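Local coordinates for peptidase M16 inactive domain family protein (Pseudomonas fluorescens, PDB 3GWB), which belongs to the M16 family of metallopeptidases, carries its inactive domain, and may have hydrolase activity, at residues Ile179-Ala182 against Gln183-Ala186. Residues are numbered along the deposited sequence; the frame is centred on the assembly and turned at random.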
loop_
_atom_site.group_PDB
_atom_site.type_symbol
_atom_site.label_atom_id
_atom_site.label_comp_id
_atom_site.label_asym_id
_atom_site.label_seq_id
_atom_site.Cartn_x
_atom_site.Cartn_y
_atom_site.Cartn_z
ATOM N N ILE A 179 -3.906 -26.802 -3.121
ATOM C CA ILE A 179 -5.159 -26.217 -3.628
ATOM C C ILE A 179 -5.286 -26.285 -5.151
ATOM O O ILE A 179 -4.462 -25.742 -5.876
ATOM C CB ILE A 179 -5.316 -24.742 -3.190
ATOM C CG1 ILE A 179 -5.285 -24.646 -1.663
ATOM C CG2 ILE A 179 -6.635 -24.175 -3.715
ATOM C CD1 ILE A 179 -6.294 -25.520 -0.977
ATOM N N THR A 180 -6.342 -26.934 -5.626
ATOM C CA THR A 180 -6.562 -27.086 -7.059
ATOM C C THR A 180 -7.667 -26.185 -7.602
ATOM O O THR A 180 -8.423 -25.566 -6.846
ATOM C CB THR A 180 -6.944 -28.521 -7.391
ATOM O OG1 THR A 180 -8.247 -28.784 -6.863
ATOM C CG2 THR A 180 -5.943 -29.502 -6.768
ATOM N N LEU A 181 -7.755 -26.120 -8.925
ATOM C CA LEU A 181 -8.776 -25.313 -9.578
ATOM C C LEU A 181 -10.158 -25.844 -9.204
ATOM O O LEU A 181 -11.104 -25.074 -9.056
ATOM C CB LEU A 181 -8.585 -25.351 -11.095
ATOM C CG LEU A 181 -7.262 -24.751 -11.596
ATOM C CD1 LEU A 181 -7.170 -24.894 -13.111
ATOM C CD2 LEU A 181 -7.173 -23.286 -11.198
ATOM N N ALA A 182 -10.261 -27.161 -9.041
ATOM C CA ALA A 182 -11.525 -27.794 -8.676
ATOM C C ALA A 182 -12.016 -27.276 -7.331
ATOM O O ALA A 182 -13.211 -27.068 -7.137
ATOM C CB ALA A 182 -11.362 -29.308 -8.613
ATOM N N GLN A 183 -11.091 -27.084 -6.399
ATOM C CA GLN A 183 -11.440 -26.584 -5.077
ATOM C C GLN A 183 -11.866 -25.121 -5.123
ATOM O O GLN A 183 -12.794 -24.709 -4.420
ATOM C CB GLN A 183 -10.254 -26.735 -4.131
ATOM C CG GLN A 183 -9.935 -28.175 -3.759
ATOM C CD GLN A 183 -8.700 -28.270 -2.889
ATOM O OE1 GLN A 183 -7.579 -28.125 -3.369
ATOM N NE2 GLN A 183 -8.902 -28.495 -1.599
ATOM N N LEU A 184 -11.179 -24.333 -5.938
ATOM C CA LEU A 184 -11.511 -22.924 -6.052
ATOM C C LEU A 184 -12.900 -22.795 -6.660
ATOM O O LEU A 184 -13.699 -21.956 -6.233
ATOM C CB LEU A 184 -10.498 -22.198 -6.940
ATOM C CG LEU A 184 -9.049 -22.127 -6.446
ATOM C CD1 LEU A 184 -8.250 -21.211 -7.378
ATOM C CD2 LEU A 184 -9.002 -21.600 -5.019
ATOM N N LYS A 185 -13.171 -23.630 -7.660
ATOM C CA LYS A 185 -14.453 -23.619 -8.351
ATOM C C LYS A 185 -15.582 -23.998 -7.408
ATOM O O LYS A 185 -16.644 -23.373 -7.412
ATOM C CB LYS A 185 -14.424 -24.579 -9.547
ATOM C CG LYS A 185 -13.645 -24.056 -10.742
ATOM C CD LYS A 185 -13.683 -25.052 -11.893
ATOM C CE LYS A 185 -12.937 -24.520 -13.104
ATOM N NZ LYS A 185 -12.985 -25.467 -14.255
ATOM N N ALA A 186 -15.340 -25.018 -6.594
ATOM C CA ALA A 186 -16.339 -25.485 -5.641
ATOM C C ALA A 186 -16.558 -24.473 -4.520
ATOM O O ALA A 186 -17.693 -24.258 -4.091
ATOM C CB ALA A 186 -15.914 -26.824 -5.060
#
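With OG1 of T180 lying between its backbone N and carbonyl carbon (chi1 69°) and CG of Q183 anti to its own carbonyl carbon (chi1 -70°), the two side chains cross at about a right angle and close a capping box at the start of helix 181-191. Threonine suits the N-cap because its short hydroxyl reaches back to the first turn: OG1 accepts a weak bond from Q183 N at 3.3 Å. Glutamine, three residues on, is long enough to fold back on the N-cap and complete the reciprocal pair, its OE1 accepting the N-H of T180 at 2.8 Å on a lone pair in the plane of the side-chain amide. With an alanine at this glutamine's place, T180 N would probably lack its acceptor and the N-cap backbone be less firmly held. Next to the box, I179 CG2 meets L184 CD2 at 3.7 Å; apolar side chains suit both places, since both are buried and pack on helix 55-62, while L184 and L181 lean on L129 of helix 126-143. Regular helical bonding then takes over, L184 N donating to T180 O and A186 N to A182 O. K185 N reaches L181 O at 2.9 Å, and K185 CG lies 3.2 Å from that same L181 O.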